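Local coordinates for MccB protein (Escherichia coli, PDB 6OM4) that catalyses the ATP-dependent attachment of a nucleotide to the MccA peptide through a phosphoramidate link during biosynthesis of the antibiotic microcin C7, at residues Lys117-Gly122 / His201-Ala206; Asp207-Ser212 / Ala230-Ile235; Ala237-Asp242 / Ala292-Val297; Ile243-Pro248 / Asn320-Ile325. All blocks are in the same frame, centred on the assembly; numbering follows the deposited sequence.

Contact 1: Lys117-Gly122 / His201-Ala206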
# COMPACT_ATOMS: atom_id res chain seq x y z
N LYS A 117 13.75 -5.77 0.03
CA LYS A 117 13.92 -5.78 1.47
C LYS A 117 13.10 -4.64 2.07
O LYS A 117 13.23 -3.45 1.66
CB LYS A 117 15.42 -5.65 1.77
CG LYS A 117 15.82 -5.60 3.24
CD LYS A 117 17.32 -5.25 3.40
CE LYS A 117 17.90 -5.92 4.62
NZ LYS A 117 19.23 -5.38 4.99
N VAL A 118 12.26 -4.97 3.06
CA VAL A 118 11.47 -3.97 3.71
C VAL A 118 11.75 -4.00 5.23
O VAL A 118 11.78 -5.08 5.81
CB VAL A 118 9.96 -4.17 3.42
CG1 VAL A 118 9.11 -3.21 4.20
CG2 VAL A 118 9.68 -4.09 1.91
N VAL A 119 11.84 -2.82 5.84
CA VAL A 119 11.95 -2.63 7.29
C VAL A 119 10.57 -2.26 7.82
O VAL A 119 9.92 -1.37 7.31
CB VAL A 119 12.97 -1.53 7.64
CG1 VAL A 119 12.87 -1.11 9.09
CG2 VAL A 119 14.37 -1.95 7.30
N ILE A 120 10.13 -2.99 8.84
CA ILE A 120 8.95 -2.62 9.62
C ILE A 120 9.45 -2.01 10.94
O ILE A 120 9.88 -2.75 11.87
CB ILE A 120 8.05 -3.85 9.87
CG1 ILE A 120 7.80 -4.64 8.58
CG2 ILE A 120 6.76 -3.44 10.56
CD1 ILE A 120 6.84 -3.98 7.64
N LEU A 121 9.36 -0.69 11.04
CA LEU A 121 9.79 0.03 12.23
C LEU A 121 8.54 0.25 13.09
O LEU A 121 7.75 1.17 12.84
CB LEU A 121 10.50 1.33 11.84
CG LEU A 121 10.98 2.20 13.00
CD1 LEU A 121 11.80 1.41 14.01
CD2 LEU A 121 11.77 3.40 12.49
N GLY A 122 8.36 -0.65 14.06
CA GLY A 122 7.18 -0.69 14.89
C GLY A 122 6.30 -1.84 14.49
O GLY A 122 5.77 -1.85 13.38
N HIS A 201 20.69 5.29 13.17
CA HIS A 201 21.86 4.69 12.56
C HIS A 201 21.87 3.16 12.70
O HIS A 201 22.61 2.52 11.96
CB HIS A 201 23.17 5.31 13.12
CG HIS A 201 23.30 6.76 12.79
ND1 HIS A 201 23.57 7.20 11.51
CD2 HIS A 201 23.17 7.87 13.55
CE1 HIS A 201 23.57 8.52 11.50
NE2 HIS A 201 23.36 8.95 12.73
N LYS A 202 21.10 2.60 13.65
CA LYS A 202 21.06 1.16 13.89
C LYS A 202 20.03 0.48 12.97
O LYS A 202 19.90 -0.76 12.98
CB LYS A 202 20.69 0.84 15.34
CG LYS A 202 21.80 1.09 16.36
CD LYS A 202 21.58 2.32 17.22
CE LYS A 202 22.44 2.37 18.47
NZ LYS A 202 21.77 1.73 19.62
N VAL A 203 19.26 1.26 12.20
CA VAL A 203 18.23 0.71 11.34
C VAL A 203 18.82 0.47 9.95
O VAL A 203 19.31 1.41 9.32
CB VAL A 203 17.01 1.63 11.28
CG1 VAL A 203 15.96 1.09 10.34
CG2 VAL A 203 16.41 1.89 12.66
N PRO A 204 18.79 -0.78 9.44
CA PRO A 204 19.41 -1.10 8.16
C PRO A 204 18.74 -0.38 6.98
O PRO A 204 17.57 -0.05 7.04
CB PRO A 204 19.29 -2.61 8.00
CG PRO A 204 18.92 -3.11 9.39
CD PRO A 204 18.21 -1.96 10.09
N GLU A 205 19.56 -0.07 5.97
CA GLU A 205 19.10 0.36 4.66
C GLU A 205 18.17 -0.72 4.11
O GLU A 205 18.34 -1.90 4.40
CB GLU A 205 20.32 0.58 3.76
CG GLU A 205 20.02 0.81 2.29
CD GLU A 205 21.29 1.02 1.47
OE1 GLU A 205 22.40 0.68 1.99
OE2 GLU A 205 21.18 1.54 0.32
N ALA A 206 17.18 -0.31 3.30
CA ALA A 206 16.27 -1.23 2.66
C ALA A 206 15.64 -0.53 1.45
O ALA A 206 15.81 0.66 1.25
CB ALA A 206 15.22 -1.67 3.65
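Val119 and Lys117, two residues apart on strand 117-121, meet the loop 203-206 that leads into the neighbouring strand 208-211. The strand belongs to the Rossmann-type core of this ThiF-family (E1-like) enzyme and runs into the glycine-rich turn that starts at Gly122, a residue of the nucleotide pocket.

The two branches of Val119 divide the work. CG1, anti to the backbone N (chi1 167°), turns to Val203 and meets its CG1 at 4.0 Å, the two valines lying at a slant to each other. CG2 faces the other part of the loop, where it lies 3.8 Å from Ala206 CB and 3.7 Å from Pro204 O. That carbonyl is already engaged, since it accepts a hydrogen bond from Trp209 NE1, so the methyl group packs beside a satisfied polar atom.

Lys117 lays its aliphatic chain over the same loop. A chi1 of 179° puts Lys117 CG anti to the backbone N, 4.0 Å from Ala206 CB; Lys117 CD then lies 3.6 Å from Glu205 O. The side chain crosses that of Pro204 at about a right angle, and Lys117 NZ comes within 3.6 Å of Glu205 O and 4.1 Å of Pro204 CB. Beside it the strand is tied down by Lys117 N, hydrogen-bonded to Asp207 OD2. Ala206 is wedged between the lysine chain and the valine, and its CB also presses on the strand backbone, 3.3 Å from Lys117 O.

Contact 2: Asp207-Ser212 / Ala230-Ile235. With ND7 (5'-O-[(S)-amino(hydroxy)phosphoryl]adenosine), chain M.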
# COMPACT_ATOMS: atom_id res chain seq x y z
N ASP A 207 14.84 -1.28 0.69
CA ASP A 207 14.12 -0.71 -0.45
C ASP A 207 13.18 0.40 0.04
O ASP A 207 13.01 1.40 -0.67
CB ASP A 207 13.39 -1.80 -1.25
CG ASP A 207 14.38 -2.69 -1.99
OD1 ASP A 207 14.81 -2.29 -3.08
OD2 ASP A 207 14.78 -3.75 -1.46
N ILE A 208 12.55 0.18 1.21
CA ILE A 208 11.64 1.13 1.86
C ILE A 208 11.53 0.77 3.34
O ILE A 208 11.61 -0.43 3.73
CB ILE A 208 10.27 1.17 1.14
CG1 ILE A 208 9.43 2.32 1.70
CG2 ILE A 208 9.58 -0.19 1.20
CD1 ILE A 208 8.25 2.70 0.82
N TRP A 209 11.40 1.81 4.17
CA TRP A 209 10.99 1.67 5.54
C TRP A 209 9.49 1.91 5.66
O TRP A 209 8.96 2.96 5.24
CB TRP A 209 11.70 2.70 6.42
CG TRP A 209 13.18 2.50 6.59
CD1 TRP A 209 14.01 1.59 6.02
CD2 TRP A 209 13.99 3.31 7.46
NE1 TRP A 209 15.29 1.76 6.50
CE2 TRP A 209 15.31 2.84 7.34
CE3 TRP A 209 13.70 4.38 8.31
CZ2 TRP A 209 16.35 3.40 8.10
CZ3 TRP A 209 14.72 4.94 9.04
CH2 TRP A 209 16.03 4.49 8.89
N VAL A 210 8.85 1.01 6.41
CA VAL A 210 7.52 1.22 6.87
C VAL A 210 7.64 1.81 8.27
O VAL A 210 8.07 1.12 9.18
CB VAL A 210 6.70 -0.07 6.88
CG1 VAL A 210 5.34 0.17 7.54
CG2 VAL A 210 6.55 -0.66 5.47
N VAL A 211 7.18 3.04 8.43
CA VAL A 211 7.33 3.76 9.67
C VAL A 211 6.01 3.67 10.42
O VAL A 211 5.06 4.44 10.15
CB VAL A 211 7.80 5.21 9.46
CG1 VAL A 211 8.02 5.90 10.78
CG2 VAL A 211 9.05 5.26 8.60
N SER A 212 5.97 2.69 11.33
CA SER A 212 4.76 2.28 12.05
C SER A 212 5.02 2.30 13.57
O SER A 212 4.53 1.44 14.31
CB SER A 212 4.25 0.91 11.57
OG SER A 212 5.28 -0.08 11.35
N ALA A 230 19.94 10.11 4.42
CA ALA A 230 20.43 8.75 4.04
C ALA A 230 19.96 8.26 2.66
O ALA A 230 20.29 7.14 2.30
CB ALA A 230 19.98 7.77 5.08
N ASN A 231 19.15 9.03 1.92
CA ASN A 231 18.63 8.60 0.61
C ASN A 231 17.76 7.34 0.76
O ASN A 231 17.85 6.44 -0.03
CB ASN A 231 19.74 8.35 -0.42
CG ASN A 231 19.89 9.54 -1.34
OD1 ASN A 231 20.54 10.52 -0.97
ND2 ASN A 231 19.22 9.49 -2.49
N GLN A 232 16.94 7.29 1.81
CA GLN A 232 16.16 6.10 2.20
C GLN A 232 14.67 6.38 1.99
O GLN A 232 14.09 7.23 2.66
CB GLN A 232 16.44 5.78 3.65
CG GLN A 232 15.56 4.67 4.21
CD GLN A 232 15.69 3.38 3.44
OE1 GLN A 232 14.76 2.95 2.76
NE2 GLN A 232 16.87 2.78 3.54
N PRO A 233 13.99 5.71 1.06
CA PRO A 233 12.54 5.86 0.95
C PRO A 233 11.82 5.37 2.22
O PRO A 233 12.24 4.41 2.83
CB PRO A 233 12.14 5.05 -0.30
CG PRO A 233 13.47 4.77 -1.03
CD PRO A 233 14.56 4.82 0.03
N TYR A 234 10.70 6.01 2.55
CA TYR A 234 9.86 5.53 3.66
C TYR A 234 8.39 5.85 3.38
O TYR A 234 8.07 6.71 2.58
CB TYR A 234 10.31 6.11 5.01
CG TYR A 234 9.94 7.55 5.23
CD1 TYR A 234 8.68 7.88 5.71
CD2 TYR A 234 10.82 8.59 4.99
CE1 TYR A 234 8.31 9.19 5.95
CE2 TYR A 234 10.46 9.91 5.21
CZ TYR A 234 9.19 10.23 5.69
OH TYR A 234 8.71 11.50 5.90
N ILE A 235 7.51 5.15 4.09
CA ILE A 235 6.13 5.49 4.13
C ILE A 235 5.65 5.48 5.59
O ILE A 235 6.04 4.61 6.34
CB ILE A 235 5.31 4.55 3.23
CG1 ILE A 235 3.86 5.05 3.19
CG2 ILE A 235 5.46 3.08 3.64
CD1 ILE A 235 2.99 4.34 2.18
O1A ND7 M . 0.88 1.49 19.51
PA ND7 M . 0.77 0.88 18.14
O2A ND7 M . -0.31 -0.16 17.91
N3A ND7 M . 0.50 2.22 17.13
O5' ND7 M . 2.11 0.20 17.65
C5' ND7 M . 3.32 1.02 17.74
C4' ND7 M . 4.49 0.01 17.80
C3' ND7 M . 4.51 -0.64 19.22
O3' ND7 M . 4.60 -2.01 19.17
C2' ND7 M . 5.71 0.15 19.90
O2' ND7 M . 6.45 -0.74 20.83
C1' ND7 M . 6.52 0.49 18.90
O4' ND7 M . 5.57 0.71 17.60
N9 ND7 M . 7.25 1.72 19.03
C4 ND7 M . 8.59 1.89 18.84
C5 ND7 M . 8.87 3.19 19.03
N7 ND7 M . 7.71 3.84 19.32
C8 ND7 M . 6.75 2.94 19.29
N3 ND7 M . 9.56 1.00 18.54
C2 ND7 M . 10.78 1.42 18.41
N1 ND7 M . 11.09 2.70 18.61
C6 ND7 M . 10.18 3.59 18.90
N6 ND7 M . 10.54 4.98 19.11
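Gln232 packs over the indole of Trp209 at the start of a parallel strand pair, while Ile235, paired with Val210, carries two of the three backbone bonds. Gln232 comes over one face of the indole: its CG stands 3.6 Å above the centroid of the five-membered ring of Trp209, only 9° off the normal, a CH-pi contact. The bend at chi2 (58°) turns CD back over the pyrrole part, 3.5 Å from Trp209 NE1, and the amide plane lies within 12° of the ring plane.

Ile235 N gives a hydrogen bond of 2.9 Å to Trp209 O, and Ile235 O receives Val211 N. A third rung joins Trp209 N to Pro233 O at 3.0 Å. On the face shared with Val210, Ile235 sets CG2 4.0 Å from Ile208 CD1, and the rest of its chain leads off to Cys302 and Val306 of helix 292-311.

The strands belong to a beta-alpha-beta crossover through helix 219-230, and strand 208-211 leads into Ser212 of the nucleotide pocket, whose O is 3.5 Å from ND7 O4'. Chemically the contact has two parts: three backbone hydrogen bonds fix the register of the strands, and a CH-pi contact with a nearly parallel amide covers one face of the indole.

Contact 3: Ala237-Asp242 / Ala292-Val297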
# COMPACT_ATOMS: atom_id res chain seq x y z
N ALA A 237 2.32 5.44 8.29
CA ALA A 237 0.89 5.18 8.34
C ALA A 237 0.48 5.09 9.80
O ALA A 237 1.31 4.83 10.67
CB ALA A 237 0.53 3.89 7.64
N GLY A 238 -0.82 5.26 10.04
CA GLY A 238 -1.36 5.16 11.35
C GLY A 238 -2.72 5.80 11.40
O GLY A 238 -3.51 5.63 10.51
N TYR A 239 -3.00 6.51 12.50
CA TYR A 239 -4.31 7.08 12.72
C TYR A 239 -4.17 8.25 13.69
O TYR A 239 -3.28 8.28 14.54
CB TYR A 239 -5.30 6.02 13.26
CG TYR A 239 -4.65 5.12 14.26
CD1 TYR A 239 -4.50 5.50 15.60
CD2 TYR A 239 -4.08 3.94 13.85
CE1 TYR A 239 -3.81 4.68 16.49
CE2 TYR A 239 -3.45 3.10 14.74
CZ TYR A 239 -3.26 3.49 16.05
OH TYR A 239 -2.60 2.61 16.86
N VAL A 240 -5.08 9.21 13.54
CA VAL A 240 -5.31 10.21 14.52
C VAL A 240 -6.70 9.90 15.08
O VAL A 240 -7.71 10.19 14.42
CB VAL A 240 -5.22 11.64 13.97
CG1 VAL A 240 -5.23 12.61 15.13
CG2 VAL A 240 -3.97 11.85 13.13
N ASN A 241 -6.72 9.22 16.23
CA ASN A 241 -7.94 8.67 16.79
C ASN A 241 -8.69 7.89 15.69
O ASN A 241 -8.19 6.87 15.16
CB ASN A 241 -8.75 9.76 17.52
CG ASN A 241 -8.12 10.21 18.82
OD1 ASN A 241 -8.39 11.32 19.33
ND2 ASN A 241 -7.32 9.36 19.40
N ASP A 242 -9.88 8.38 15.30
CA ASP A 242 -10.82 7.68 14.42
C ASP A 242 -10.56 7.94 12.92
O ASP A 242 -11.32 7.44 12.09
CB ASP A 242 -12.25 8.11 14.78
CG ASP A 242 -12.40 9.60 14.99
OD1 ASP A 242 -12.46 10.30 14.02
OD2 ASP A 242 -12.40 10.05 16.15
N ALA A 292 -9.94 -1.26 15.69
CA ALA A 292 -9.30 -2.11 14.66
C ALA A 292 -9.66 -1.66 13.25
O ALA A 292 -8.78 -1.65 12.38
CB ALA A 292 -9.63 -3.57 14.86
N PRO A 293 -10.93 -1.35 12.92
CA PRO A 293 -11.25 -0.96 11.54
C PRO A 293 -10.40 0.22 11.02
O PRO A 293 -9.98 0.20 9.87
CB PRO A 293 -12.73 -0.61 11.60
CG PRO A 293 -13.28 -1.52 12.69
CD PRO A 293 -12.15 -1.58 13.72
N VAL A 294 -10.13 1.20 11.89
CA VAL A 294 -9.29 2.38 11.51
C VAL A 294 -7.85 1.94 11.25
O VAL A 294 -7.21 2.23 10.22
CB VAL A 294 -9.41 3.47 12.58
CG1 VAL A 294 -8.40 4.56 12.32
CG2 VAL A 294 -10.83 4.03 12.63
N ASN A 295 -7.33 1.19 12.21
CA ASN A 295 -6.01 0.62 12.15
C ASN A 295 -5.85 -0.12 10.81
O ASN A 295 -4.87 0.08 10.05
CB ASN A 295 -5.78 -0.33 13.31
CG ASN A 295 -4.44 -1.03 13.24
OD1 ASN A 295 -4.32 -2.11 12.62
ND2 ASN A 295 -3.49 -0.42 13.90
N ASN A 296 -6.78 -1.04 10.56
CA ASN A 296 -6.66 -1.99 9.43
C ASN A 296 -6.74 -1.27 8.08
O ASN A 296 -6.08 -1.67 7.14
CB ASN A 296 -7.71 -3.09 9.51
CG ASN A 296 -7.57 -3.97 10.74
OD1 ASN A 296 -8.25 -5.01 10.83
ND2 ASN A 296 -6.69 -3.61 11.66
N VAL A 297 -7.56 -0.22 7.97
CA VAL A 297 -7.65 0.57 6.73
C VAL A 297 -6.31 1.22 6.42
O VAL A 297 -5.80 1.19 5.28
CB VAL A 297 -8.76 1.64 6.83
CG1 VAL A 297 -8.67 2.67 5.73
CG2 VAL A 297 -10.16 1.01 6.83
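Asp242 and Val294 bring their CA atoms to 6.2 Å where the chain leaving strand 234-240 turns past the first turn of helix 292-311. That turn is closed in the usual way, with Asn296 N bonded to Ala292 O.

Val294 makes most of the contact on the helix side. Its CG1, anti to the backbone N (chi1 171°), sits 3.6 Å from Tyr239 CB and also lies 3.7 Å from Asn241 O. The second methyl, CG2, turns to the following residue and comes within 3.5 Å of Asp242 O, so one valine bridges the strand end and the turn beyond it. Farther out, Tyr239 CE2 lies 3.6 Å from Asn295 ND2, with the amide plane inclined 51° to the ring. Asn295 OD1 takes a weak hydrogen bond from Asn296 ND2, a modest restraint on the amide.

Tyr239 makes this a pocket-forming contact: the residue binds ATP, touches the bound adenosine phosphoramidate ND7 and makes backbone hydrogen bonds to the bound peptide. Val294 and Asn295 thus pack against a residue that touches both ND7 and the bound peptide, and Asn295 is close to Gly125 and Arg157, which also bind ATP.

Around this point Asn295 packs on Ile126 and His129 of helix 125-136, Val294 reaches Ala244 of strand 243-250, and Asp242 O is hydrogen-bonded to Ser327 OG, so the helix start is set between a second helix and the sheet.

Contact 4: Ile243-Pro248 / Asn320-Ile325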
# COMPACT_ATOMS: atom_id res chain seq x y z
N ILE A 243 -9.52 8.70 12.56
CA ILE A 243 -9.13 8.92 11.17
C ILE A 243 -7.93 8.04 10.83
O ILE A 243 -6.86 8.19 11.40
CB ILE A 243 -8.79 10.39 10.88
CG1 ILE A 243 -9.97 11.32 11.15
CG2 ILE A 243 -8.29 10.52 9.46
CD1 ILE A 243 -9.58 12.79 11.03
N ALA A 244 -8.10 7.19 9.82
CA ALA A 244 -7.01 6.36 9.29
C ALA A 244 -6.12 7.26 8.42
O ALA A 244 -6.65 8.03 7.65
CB ALA A 244 -7.59 5.24 8.47
N VAL A 245 -4.80 7.18 8.61
CA VAL A 245 -3.86 8.01 7.84
C VAL A 245 -2.82 7.13 7.15
O VAL A 245 -2.23 6.25 7.77
CB VAL A 245 -3.18 9.07 8.72
CG1 VAL A 245 -2.12 9.86 7.92
CG2 VAL A 245 -4.22 10.01 9.31
N PHE A 246 -2.52 7.42 5.87
CA PHE A 246 -1.34 6.78 5.28
C PHE A 246 -0.71 7.80 4.37
O PHE A 246 -1.39 8.68 3.87
CB PHE A 246 -1.63 5.47 4.53
CG PHE A 246 -2.39 5.59 3.23
CD1 PHE A 246 -3.72 5.96 3.21
CD2 PHE A 246 -1.78 5.32 2.01
CE1 PHE A 246 -4.44 6.02 2.01
CE2 PHE A 246 -2.48 5.43 0.82
CZ PHE A 246 -3.81 5.78 0.81
N GLY A 247 0.59 7.64 4.20
CA GLY A 247 1.40 8.64 3.57
C GLY A 247 1.98 9.63 4.57
O GLY A 247 1.64 9.69 5.77
N PRO A 248 2.99 10.41 4.16
CA PRO A 248 3.49 10.38 2.79
C PRO A 248 4.40 9.18 2.49
O PRO A 248 4.93 8.54 3.40
CB PRO A 248 4.29 11.68 2.77
CG PRO A 248 4.89 11.73 4.14
CD PRO A 248 3.77 11.29 5.04
N ASN A 320 3.61 12.33 -2.35
CA ASN A 320 3.34 13.78 -2.21
C ASN A 320 2.04 14.03 -1.43
O ASN A 320 1.47 15.13 -1.54
CB ASN A 320 3.25 14.48 -3.58
CG ASN A 320 4.54 14.38 -4.35
OD1 ASN A 320 5.56 14.83 -3.84
ND2 ASN A 320 4.49 13.79 -5.55
N LYS A 321 1.56 13.07 -0.63
CA LYS A 321 0.24 13.19 -0.00
C LYS A 321 0.22 12.47 1.36
O LYS A 321 0.76 11.41 1.49
CB LYS A 321 -0.87 12.63 -0.91
CG LYS A 321 -1.11 13.44 -2.18
CD LYS A 321 -2.22 12.94 -3.03
CE LYS A 321 -2.15 13.58 -4.41
NZ LYS A 321 -3.43 13.40 -5.11
N ARG A 322 -0.44 13.07 2.34
CA ARG A 322 -0.77 12.38 3.58
C ARG A 322 -2.29 12.27 3.57
O ARG A 322 -2.94 13.33 3.57
CB ARG A 322 -0.29 13.20 4.77
CG ARG A 322 -0.61 12.62 6.14
CD ARG A 322 0.25 13.29 7.20
NE ARG A 322 0.00 12.82 8.57
CZ ARG A 322 -0.84 13.38 9.44
NH1 ARG A 322 -1.47 14.50 9.12
NH2 ARG A 322 -1.01 12.82 10.64
N ILE A 323 -2.82 11.03 3.45
CA ILE A 323 -4.20 10.78 3.13
C ILE A 323 -4.95 10.32 4.39
O ILE A 323 -4.50 9.42 5.05
CB ILE A 323 -4.32 9.75 1.99
CG1 ILE A 323 -3.56 10.22 0.74
CG2 ILE A 323 -5.77 9.41 1.68
CD1 ILE A 323 -3.23 9.16 -0.27
N GLY A 324 -6.07 10.97 4.69
CA GLY A 324 -6.96 10.57 5.78
C GLY A 324 -8.24 9.97 5.25
O GLY A 324 -8.90 10.56 4.35
N ILE A 325 -8.68 8.88 5.90
CA ILE A 325 -9.94 8.28 5.67
C ILE A 325 -10.72 8.31 6.99
O ILE A 325 -10.29 7.71 7.98
CB ILE A 325 -9.80 6.83 5.16
CG1 ILE A 325 -8.94 6.75 3.90
CG2 ILE A 325 -11.18 6.21 4.95
CD1 ILE A 325 -7.48 6.53 4.19
O HOH W 1 1.91 10.80 8.13
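Phe246 and Ile323 form the dense part of this contact, lying side by side and pointing the same way from a hydrogen-bonded antiparallel pair. Phe246 CZ touches Ile323 CD1 at 3.6 Å, while Ile325 CD1 meets the ring at its edge, 3.8 Å from Phe246 CE1. Leu301 and Asp305 of helix 292-311 touch the Phe246 side chain. Two backbone bonds hold each of the pairs Ala244/Ile325 and Phe246/Ile323, among them Ile323 N to Phe246 O at 2.8 Å. Here the mixed sheet of the ThiF fold, parallel in its Rossmann half, continues as antiparallel strands.

On the side of Val245 and Arg322, packing gives way to polar links. Val245 CG1 lies over one face of the guanidinium, 3.7 Å from Arg322 NE, and touches the aliphatic Arg322 CG at 3.6 Å. The extended chain carries the group on to the bound peptide, whose backbone is gripped by hydrogen bonds from NH1 and NH2; NH1 also bonds Gln335 OE1. A water in the guanidinium plane accepts from Arg322 NE at 2.8 Å and probably donates to Gly247 O. At the margin Lys321, whose O lies 3.2 Å from Pro248 CA, starts its side chain away from strand 243-250 and is exposed.

In the fold
All four contacts reach the same mixed sheet. Contacts 1 and 2 have centres 7 Å apart on the neighbouring strands 117-121 and 208-211; Gly122 O and Ser212 OG, 2.7 Å apart, join them at the ND7 pocket. Strand 234-240 carries the sheet from contact 2 into contact 3, whose centre lies about 20 Å away, where Tyr239 reaches the same ligand. Contacts 3 and 4 alternate along the chain and touch, with centres 10 Å apart; Gly238 O is 2.8 Å from Val245 N. Contact 4 sits beside the bound peptide, to which Arg322 is bonded, with the side chain of Val245 about 11 Å from ND7. The centres of contacts 1 and 4 are about 21 Å apart.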